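Local atomic coordinates of uncharacterized protein (Pseudomonas aeruginosa PAO1, PDB entry 6TCB), a protein that is of unknown function but binds calcium ions and forms a dimer whose antiparallel sheet runs on from one subunit to the other. Residues E9-A14 against A39-R44; L51-F56 against A69-A74. All coordinates share one frame; numbering follows the deposited sequence. Where two conformers were deposited one is given.

Contact 1 of 2, residues E9-A14 against A39-R44; sequences EHLEIA and AYLNAR
Leu11 and Leu41 are the centre of a helix-helix packing: the axes of helix segments 9-14 and 39-43, which lie in helices 3-18 and 33-43, approach to 10.6 Å and cross at 69°. The apolar contacts come first. Leu11 and Leu41 pass side by side, pointing opposite ways, with Leu11 CD1 3.6 Å from Leu41 CD2. That same Leu41 methyl also rests on Ala14 CB one helical turn on, at 3.7 Å, and Phe18 carries this greasy strip further along helix 3-18.

Next is the aromatic group. Leu11 CB sits in plane at the edge of the Tyr40 ring, 3.9 Å from CE2, while one face of the ring takes Arg44 CG, 3.8 Å above its centre. Phe7 adds an edge-to-face ring contact to Tyr40.

Glu12 and Arg44 can attract only at long range, if at all: Glu12 OE2 lies 6.3 Å from Arg44 NH2 and pairs instead with Lys15. What Arg44, just past the helix, gives the contact is packing, its side chain lying crosswise to Leu11. Leu11 CG stands anti to its backbone N (chi1 166°), and beyond it CD2 touches Arg44 NH2 at 3.5 Å.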
loop_
_atom_site.group_PDB
_atom_site.type_symbol
_atom_site.label_atom_id
_atom_site.label_comp_id
_atom_site.label_asym_id
_atom_site.label_seq_id
_atom_site.Cartn_x
_atom_site.Cartn_y
_atom_site.Cartn_z
ATOM N N GLU A 9 -11.776 -10.215 -14.531
ATOM C CA GLU A 9 -10.878 -11.340 -14.735
ATOM C C GLU A 9 -9.746 -11.333 -13.720
ATOM O O GLU A 9 -9.339 -12.391 -13.229
ATOM C CB GLU A 9 -10.348 -11.348 -16.161
ATOM C CG GLU A 9 -11.432 -11.540 -17.205
ATOM C CD GLU A 9 -12.147 -12.880 -17.150
ATOM O OE1 GLU A 9 -11.773 -13.762 -16.362
ATOM O OE2 GLU A 9 -13.101 -13.033 -17.942
ATOM N N HIS A 10 -9.204 -10.156 -13.400
ATOM C CA HIS A 10 -8.179 -10.092 -12.361
ATOM C C HIS A 10 -8.748 -10.414 -10.988
ATOM O O HIS A 10 -8.025 -10.953 -10.146
ATOM C CB HIS A 10 -7.448 -8.758 -12.421
ATOM C CG HIS A 10 -6.446 -8.713 -13.527
ATOM N ND1 HIS A 10 -5.169 -9.199 -13.382
ATOM C CD2 HIS A 10 -6.574 -8.365 -14.827
ATOM C CE1 HIS A 10 -4.525 -9.088 -14.533
ATOM N NE2 HIS A 10 -5.358 -8.592 -15.427
ATOM N N LEU A 11 -10.039 -10.165 -10.766
ATOM C CA LEU A 11 -10.667 -10.625 -9.530
ATOM C C LEU A 11 -10.633 -12.146 -9.449
ATOM O O LEU A 11 -10.408 -12.713 -8.376
ATOM C CB LEU A 11 -12.109 -10.123 -9.449
ATOM C CG LEU A 11 -13.033 -10.770 -8.411
ATOM C CD1 LEU A 11 -12.602 -10.449 -7.008
ATOM C CD2 LEU A 11 -14.497 -10.337 -8.648
ATOM N N GLU A 12 -10.861 -12.827 -10.573
ATOM C CA GLU A 12 -10.849 -14.287 -10.556
ATOM C C GLU A 12 -9.452 -14.817 -10.264
ATOM O O GLU A 12 -9.289 -15.805 -9.544
ATOM C CB GLU A 12 -11.421 -14.840 -11.860
ATOM C CG GLU A 12 -12.902 -14.515 -12.055
ATOM C CD GLU A 12 -13.786 -15.090 -10.958
ATOM O OE1 GLU A 12 -13.398 -16.115 -10.360
ATOM O OE2 GLU A 12 -14.861 -14.513 -10.683
ATOM N N ILE A 13 -8.425 -14.148 -10.778
ATOM C CA ILE A 13 -7.061 -14.522 -10.432
ATOM C C ILE A 13 -6.807 -14.298 -8.946
ATOM O O ILE A 13 -6.291 -15.173 -8.239
ATOM C CB ILE A 13 -6.059 -13.750 -11.306
ATOM C CG1 ILE A 13 -6.261 -14.091 -12.778
ATOM C CG2 ILE A 13 -4.656 -14.074 -10.835
ATOM C CD1 ILE A 13 -5.535 -13.162 -13.731
ATOM N N ALA A 14 -7.157 -13.108 -8.453
ATOM C CA ALA A 14 -7.010 -12.813 -7.036
ATOM C C ALA A 14 -7.717 -13.848 -6.173
ATOM O O ALA A 14 -7.156 -14.328 -5.186
ATOM C CB ALA A 14 -7.576 -11.425 -6.731
ATOM N N ALA A 39 -10.390 -1.368 -4.092
ATOM C CA ALA A 39 -11.787 -1.089 -3.769
ATOM C C ALA A 39 -12.711 -2.104 -4.427
ATOM O O ALA A 39 -13.728 -2.499 -3.845
ATOM C CB ALA A 39 -12.150 0.335 -4.198
ATOM N N TYR A 40 -12.371 -2.531 -5.649
ATOM C CA TYR A 40 -13.150 -3.531 -6.362
ATOM C C TYR A 40 -13.127 -4.859 -5.623
ATOM O O TYR A 40 -14.171 -5.481 -5.403
ATOM C CB TYR A 40 -12.580 -3.705 -7.778
ATOM C CG TYR A 40 -13.442 -4.549 -8.689
ATOM C CD1 TYR A 40 -14.609 -4.039 -9.230
ATOM C CD2 TYR A 40 -13.090 -5.854 -9.012
ATOM C CE1 TYR A 40 -15.422 -4.808 -10.067
ATOM C CE2 TYR A 40 -13.889 -6.620 -9.831
ATOM C CZ TYR A 40 -15.043 -6.094 -10.361
ATOM O OH TYR A 40 -15.827 -6.865 -11.187
ATOM N N LEU A 41 -11.933 -5.314 -5.238
ATOM C CA LEU A 41 -11.825 -6.553 -4.473
ATOM C C LEU A 41 -12.696 -6.501 -3.222
ATOM O O LEU A 41 -13.485 -7.413 -2.957
ATOM C CB LEU A 41 -10.366 -6.796 -4.089
ATOM C CG LEU A 41 -9.432 -7.205 -5.229
ATOM C CD1 LEU A 41 -8.007 -7.166 -4.736
ATOM C CD2 LEU A 41 -9.780 -8.573 -5.813
ATOM N N ASN A 42 -12.588 -5.418 -2.453
ATOM C CA ASN A 42 -13.350 -5.320 -1.210
ATOM C C ASN A 42 -14.847 -5.258 -1.477
ATOM O O ASN A 42 -15.632 -5.894 -0.768
ATOM C CB ASN A 42 -12.862 -4.126 -0.382
ATOM C CG ASN A 42 -11.559 -4.422 0.345
ATOM O OD1 ASN A 42 -11.525 -5.223 1.280
ATOM N ND2 ASN A 42 -10.484 -3.796 -0.085
ATOM N N ALA A 43 -15.263 -4.528 -2.508
ATOM C CA ALA A 43 -16.687 -4.454 -2.813
ATOM C C ALA A 43 -17.251 -5.805 -3.221
ATOM O O ALA A 43 -18.419 -6.100 -2.931
ATOM C CB ALA A 43 -16.921 -3.439 -3.931
ATOM N N ARG A 44 -16.449 -6.634 -3.903
ATOM C CA ARG A 44 -16.885 -7.930 -4.393
ATOM C C ARG A 44 -16.680 -9.045 -3.371
ATOM O O ARG A 44 -16.785 -10.225 -3.728
ATOM C CB ARG A 44 -16.155 -8.300 -5.690
ATOM C CG ARG A 44 -16.185 -7.282 -6.816
ATOM C CD ARG A 44 -17.573 -7.021 -7.368
ATOM N NE ARG A 44 -18.467 -8.170 -7.308
ATOM C CZ ARG A 44 -18.520 -9.139 -8.217
ATOM N NH1 ARG A 44 -19.388 -10.131 -8.066
ATOM N NH2 ARG A 44 -17.707 -9.127 -9.266
#

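Contact 2 of 2, residues L51-F56 against A69-A74; sequences LVLEGF and AVRATA
Glu54 meets Ala74, and Leu53 meets Arg71, where a helix packs on a face of an antiparallel sheet; the flat groups of the contact are the Glu54 carboxylate and the Arg71 guanidinium. Glu54 touches through its stem, CG coming 3.7 Å from the carbonyl O of Ala74, and its side chain also packs on Arg75 and Ala78 further along the helix. Arg71 offers CA, CB and CG to Leu53 CD2, and its guanidinium leads away, making a salt bridge with Asp68, a residue known to bind calcium in this protein, and a hydrogen bond with Cys65 O of the second subunit.

Strand 51-53 and helix segment 69-74 run at 33° to each other, their axes 9.3 Å apart. Leu53 touches Val70, Arg71 and Ala74, about one turn of the helix. CG stands anti to the carbonyl carbon (chi1 -65°), and the methyls beyond it part: CD1 goes to Val70 CG1 at 3.7 Å, while CD2 sits against Arg71, 3.7 Å from its CB. Leu53 lies crosswise to both side chains. Closer to the backbone the fit is tight, with Leu53 CB 3.5 Å from Ala74 CB. Leu51 adds a lighter touch, and Trp25 and Val59 fill in around Leu53 and Val70.

On the helix, Ala69 O accepts from Thr73 N and Thr73 OG1, which approach from opposite faces of its carbonyl plane; the hydroxyl bond, OG1 to Ala69 O, is 2.8 Å long with OG1 tilted 33° from that plane.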
loop_
_atom_site.group_PDB
_atom_site.type_symbol
_atom_site.label_atom_id
_atom_site.label_comp_id
_atom_site.label_asym_id
_atom_site.label_seq_id
_atom_site.Cartn_x
_atom_site.Cartn_y
_atom_site.Cartn_z
ATOM N N LEU A 51 -0.792 -2.789 -0.924
ATOM C CA LEU A 51 0.518 -2.283 -0.562
ATOM C C LEU A 51 1.302 -1.970 -1.832
ATOM O O LEU A 51 1.171 -2.660 -2.849
ATOM C CB LEU A 51 1.352 -3.307 0.224
ATOM C CG LEU A 51 0.778 -3.897 1.515
ATOM C CD1 LEU A 51 1.745 -4.971 2.050
ATOM C CD2 LEU A 51 0.540 -2.826 2.532
ATOM N N VAL A 52 2.135 -0.945 -1.776
ATOM C CA VAL A 52 3.191 -0.774 -2.762
ATOM C C VAL A 52 4.504 -0.860 -2.009
ATOM O O VAL A 52 4.742 -0.083 -1.073
ATOM C CB VAL A 52 3.076 0.533 -3.554
ATOM C CG1 VAL A 52 4.241 0.634 -4.547
ATOM C CG2 VAL A 52 1.747 0.595 -4.252
ATOM N N LEU A 53 5.331 -1.816 -2.399
ATOM C CA LEU A 53 6.559 -2.151 -1.712
ATOM C C LEU A 53 7.762 -1.853 -2.598
ATOM O O LEU A 53 7.685 -1.905 -3.830
ATOM C CB LEU A 53 6.555 -3.634 -1.327
ATOM C CG LEU A 53 5.487 -4.001 -0.306
ATOM C CD1 LEU A 53 4.973 -5.424 -0.463
ATOM C CD2 LEU A 53 6.039 -3.760 1.106
ATOM N N GLU A 54 8.871 -1.513 -1.952
ATOM C CA GLU A 54 10.119 -1.215 -2.650
ATOM C C GLU A 54 9.934 -0.128 -3.702
ATOM O O GLU A 54 10.643 -0.093 -4.712
ATOM C CB GLU A 54 10.729 -2.475 -3.266
ATOM C CG GLU A 54 11.063 -3.540 -2.257
ATOM C CD GLU A 54 12.228 -3.161 -1.368
ATOM O OE1 GLU A 54 13.148 -2.448 -1.836
ATOM O OE2 GLU A 54 12.227 -3.585 -0.196
ATOM N N GLY A 55 8.983 0.774 -3.474
ATOM C CA GLY A 55 8.740 1.888 -4.355
ATOM C C GLY A 55 7.788 1.632 -5.505
ATOM O O GLY A 55 7.068 2.557 -5.912
ATOM N N PHE A 56 7.789 0.413 -6.062
ATOM C CA PHE A 56 7.087 0.130 -7.310
ATOM C C PHE A 56 6.703 -1.340 -7.479
ATOM O O PHE A 56 6.654 -1.843 -8.611
ATOM C CB PHE A 56 7.958 0.537 -8.517
ATOM C CG PHE A 56 8.385 1.966 -8.499
ATOM C CD1 PHE A 56 7.559 2.948 -9.012
ATOM C CD2 PHE A 56 9.603 2.337 -7.952
ATOM C CE1 PHE A 56 7.940 4.266 -8.981
ATOM C CE2 PHE A 56 9.986 3.661 -7.920
ATOM C CZ PHE A 56 9.152 4.623 -8.426
ATOM N N ALA A 69 5.312 -10.258 6.421
ATOM C CA ALA A 69 5.878 -11.306 5.585
ATOM C C ALA A 69 5.835 -10.915 4.114
ATOM O O ALA A 69 6.767 -11.223 3.360
ATOM C CB ALA A 69 5.145 -12.621 5.822
ATOM N N VAL A 70 4.777 -10.212 3.691
ATOM C CA VAL A 70 4.720 -9.711 2.318
ATOM C C VAL A 70 5.836 -8.699 2.069
ATOM O O VAL A 70 6.491 -8.726 1.024
ATOM C CB VAL A 70 3.325 -9.142 2.003
ATOM C CG1 VAL A 70 3.270 -8.546 0.619
ATOM C CG2 VAL A 70 2.293 -10.250 2.098
ATOM N N ARG A 71 6.071 -7.795 3.022
ATOM C CA ARG A 71 7.169 -6.841 2.877
ATOM C C ARG A 71 8.514 -7.551 2.811
ATOM O O ARG A 71 9.364 -7.205 1.982
ATOM C CB ARG A 71 7.132 -5.819 4.018
ATOM C CG ARG A 71 8.314 -4.858 3.983
ATOM C CD ARG A 71 8.166 -3.674 4.934
ATOM N NE ARG A 71 7.895 -4.106 6.302
ATOM C CZ ARG A 71 7.645 -3.292 7.325
ATOM N NH1 ARG A 71 7.627 -1.975 7.166
ATOM N NH2 ARG A 71 7.394 -3.816 8.513
ATOM N N ALA A 72 8.732 -8.555 3.658
ATOM C CA ALA A 72 9.978 -9.308 3.565
ATOM C C ALA A 72 10.112 -9.955 2.191
ATOM O O ALA A 72 11.202 -9.978 1.605
ATOM C CB ALA A 72 10.051 -10.364 4.668
ATOM N N THR A 73 9.006 -10.485 1.661
ATOM C CA THR A 73 9.017 -11.094 0.335
ATOM C C THR A 73 9.418 -10.073 -0.724
ATOM O O THR A 73 10.186 -10.391 -1.643
ATOM C CB THR A 73 7.640 -11.711 0.049
ATOM O OG1 THR A 73 7.310 -12.688 1.061
ATOM C CG2 THR A 73 7.595 -12.406 -1.311
ATOM N N ALA A 74 8.931 -8.831 -0.601
ATOM C CA ALA A 74 9.246 -7.809 -1.593
ATOM C C ALA A 74 10.734 -7.506 -1.632
ATOM O O ALA A 74 11.273 -7.181 -2.696
ATOM C CB ALA A 74 8.461 -6.535 -1.285
#

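The two contacts come in series along the chain: contact 1 closes at the end of helix 33-43, and contact 2 opens on strand 48-53, which follows that helix. Their centres are 20 Å apart on opposite sides of the chain's centre, with nearest atoms about 9 Å apart, and they share no helix or strand. Contact 1 joins the two N-terminal helices, 3-18 and 33-43; contact 2 sets the C-terminal helix 67-82 against the sheet, three strands within this chain. Contact 2 lies beside the calcium-binding aspartates, and its strand pairs with a strand of the second subunit. Contact 1 is away from the metal site but also reaches the interface, where Asn42 packs on Glu54 of the second subunit.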